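Local coordinates for protein esterase D (Cellvibrio japonicus, PDB 2W87) that binds glucuronic acid through its family 35 carbohydrate-binding module, part of a larger secreted enzyme that probably hydrolyses feruloyl esters during plant cell wall degradation, at residues I57-G62 with P86-W91. Numbering follows the deposited sequence.
Sequences IRYANG and PTTGAW. With GCU (alpha-D-glucopyranuronic acid), chain E.
Trp91 lies flat against the backbone of Asn61 and Gly62. Gly62 CA sits over the face of the five-membered ring, 3.6 Å from its centroid, in a CH-pi contact, and Gly62 N lies above the same face toward the rim. GCU C4 lies 3.7 Å above the plane on the opposite face, displaced toward the rim; Trp91 is thus a platform between the sugar and the turn after strand 51-60. His22, Arg67 and Asn122 hydrogen-bond the sugar beside Trp91. Farther from the sugar, Thr88 reaches Asn61 with both backbone and side chain: Asn61 N donates to Thr88 OG1 (2.9 Å, 164°), and Thr88 N donates to Asn61 O (2.8 Å). A chi1 of 61° places OG1 between the backbone N and the carbonyl carbon, facing Asn61 N; OG1 is also hydrogen-bonded to Thr93 O. Thr88 CG2 meets Tyr59 CE1 at 3.6 Å, while Pro86 O approaches the tyrosine ring at its edge. The phenol and the proline cross at about a right angle, Tyr59 OH lying 3.3 Å from Pro86 CD, and a water links this hydroxyl to Thr87 O. Asn61 OD1 accepts a hydrogen bond from Gly63 N, and its ND2 donates to Ala65 O and Leu85 O. The contact joins the end of strand 51-60, flanked in its sheet by strands 122-129 and 95-103, to the loop between strands 80-83 and 95-103.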
loop_
_atom_site.group_PDB
_atom_site.type_symbol
_atom_site.label_atom_id
_atom_site.label_comp_id
_atom_site.label_asym_id
_atom_site.label_seq_id
_atom_site.Cartn_x
_atom_site.Cartn_y
_atom_site.Cartn_z
ATOM N N ILE A 57 -2.330 5.478 -2.430
ATOM C CA ILE A 57 -1.006 4.872 -2.309
ATOM C C ILE A 57 0.012 5.751 -2.988
ATOM O O ILE A 57 -0.117 6.027 -4.182
ATOM C CB ILE A 57 -1.012 3.495 -3.012
ATOM C CG1 ILE A 57 -2.019 2.564 -2.335
ATOM C CG2 ILE A 57 0.395 2.870 -3.040
ATOM C CD1 ILE A 57 -2.240 1.283 -3.122
ATOM N N ARG A 58 1.004 6.216 -2.240
ATOM C CA ARG A 58 2.068 7.043 -2.802
ATOM C C ARG A 58 3.269 6.149 -3.117
ATOM O O ARG A 58 3.701 5.354 -2.276
ATOM C CB ARG A 58 2.460 8.146 -1.826
ATOM C CG ARG A 58 3.352 9.194 -2.444
ATOM C CD ARG A 58 3.413 10.433 -1.595
ATOM N NE ARG A 58 4.158 11.515 -2.250
ATOM C CZ ARG A 58 5.441 11.776 -2.045
ATOM N NH1 ARG A 58 6.156 11.052 -1.192
ATOM N NH2 ARG A 58 6.010 12.777 -2.701
ATOM N N TYR A 59 3.800 6.269 -4.323
ATOM C CA TYR A 59 4.776 5.288 -4.804
ATOM C C TYR A 59 5.746 5.899 -5.811
ATOM O O TYR A 59 5.466 6.943 -6.409
ATOM C CB TYR A 59 4.077 4.091 -5.437
ATOM C CG TYR A 59 3.452 4.402 -6.764
ATOM C CD1 TYR A 59 4.120 4.122 -7.965
ATOM C CD2 TYR A 59 2.225 5.031 -6.836
ATOM C CE1 TYR A 59 3.545 4.459 -9.201
ATOM C CE2 TYR A 59 1.646 5.359 -8.076
ATOM C CZ TYR A 59 2.316 5.056 -9.243
ATOM O OH TYR A 59 1.751 5.403 -10.473
ATOM N N ALA A 60 6.870 5.214 -6.009
ATOM C CA ALA A 60 7.843 5.570 -7.038
ATOM C C ALA A 60 8.136 4.323 -7.841
ATOM O O ALA A 60 8.328 3.274 -7.270
ATOM C CB ALA A 60 9.124 6.086 -6.409
ATOM N N ASN A 61 8.189 4.447 -9.157
ATOM C CA ASN A 61 8.464 3.325 -10.033
ATOM C C ASN A 61 9.445 3.805 -11.088
ATOM O O ASN A 61 9.038 4.385 -12.076
ATOM C CB ASN A 61 7.175 2.817 -10.675
ATOM C CG ASN A 61 7.391 1.643 -11.596
ATOM O OD1 ASN A 61 8.525 1.224 -11.842
ATOM N ND2 ASN A 61 6.293 1.102 -12.124
ATOM N N GLY A 62 10.731 3.564 -10.846
ATOM C CA GLY A 62 11.808 3.961 -11.758
ATOM C C GLY A 62 12.139 2.857 -12.751
ATOM O O GLY A 62 13.141 2.934 -13.465
ATOM N N PRO A 86 1.833 2.579 -12.863
ATOM C CA PRO A 86 2.704 2.879 -13.987
ATOM C C PRO A 86 4.034 3.471 -13.577
ATOM O O PRO A 86 4.238 3.840 -12.431
ATOM C CB PRO A 86 1.868 3.871 -14.835
ATOM C CG PRO A 86 0.919 4.474 -13.861
ATOM C CD PRO A 86 0.644 3.443 -12.822
ATOM N N THR A 87 4.972 3.534 -14.511
ATOM C CA THR A 87 6.254 4.141 -14.194
ATOM C C THR A 87 6.053 5.597 -13.773
ATOM O O THR A 87 5.124 6.263 -14.237
ATOM C CB THR A 87 7.219 4.070 -15.368
ATOM O OG1 THR A 87 8.411 4.783 -15.022
ATOM C CG2 THR A 87 6.594 4.669 -16.622
ATOM N N THR A 88 6.913 6.076 -12.874
ATOM C CA THR A 88 6.929 7.490 -12.473
ATOM C C THR A 88 8.101 8.239 -13.099
ATOM O O THR A 88 8.202 9.461 -12.955
ATOM C CB THR A 88 7.031 7.641 -10.950
ATOM O OG1 THR A 88 8.256 7.051 -10.495
ATOM C CG2 THR A 88 5.851 6.961 -10.261
ATOM N N GLY A 89 8.992 7.505 -13.766
ATOM C CA GLY A 89 10.121 8.099 -14.474
ATOM C C GLY A 89 11.450 8.098 -13.735
ATOM O O GLY A 89 12.493 8.364 -14.338
ATOM N N ALA A 90 11.431 7.820 -12.429
ATOM C CA ALA A 90 12.629 7.782 -11.622
ATOM C C ALA A 90 12.266 7.272 -10.234
ATOM O O ALA A 90 11.137 7.431 -9.806
ATOM C CB ALA A 90 13.238 9.185 -11.508
ATOM N N TRP A 91 13.238 6.701 -9.526
ATOM C CA TRP A 91 12.996 6.253 -8.156
ATOM C C TRP A 91 12.830 7.418 -7.176
ATOM O O TRP A 91 12.438 7.237 -6.017
ATOM C CB TRP A 91 14.103 5.300 -7.675
ATOM C CG TRP A 91 14.138 4.053 -8.454
ATOM C CD1 TRP A 91 15.089 3.659 -9.360
ATOM C CD2 TRP A 91 13.137 3.020 -8.453
ATOM N NE1 TRP A 91 14.754 2.446 -9.893
ATOM C CE2 TRP A 91 13.566 2.025 -9.357
ATOM C CE3 TRP A 91 11.944 2.828 -7.761
ATOM C CZ2 TRP A 91 12.824 0.867 -9.604
ATOM C CZ3 TRP A 91 11.200 1.666 -8.008
ATOM C CH2 TRP A 91 11.642 0.698 -8.909
HETATM C C1 GCU E . 16.645 -0.490 -7.577
HETATM C C2 GCU E . 16.118 0.642 -6.696
HETATM C C3 GCU E . 15.200 0.058 -5.627
HETATM C C4 GCU E . 14.036 -0.617 -6.323
HETATM C C5 GCU E . 14.595 -1.689 -7.271
HETATM C C6 GCU E . 13.502 -2.389 -8.066
HETATM O O1 GCU E . 17.345 -1.384 -6.713
HETATM O O2 GCU E . 17.206 1.296 -6.065
HETATM O O3 GCU E . 14.719 1.075 -4.746
HETATM O O4 GCU E . 13.141 -1.260 -5.380
HETATM O O5 GCU E . 15.484 -1.092 -8.215
HETATM O O6A GCU E . 12.533 -2.804 -7.414
HETATM O O6B GCU E . 13.629 -2.521 -9.307
HETATM O O HOH W 1 3.093 7.052 -12.391
#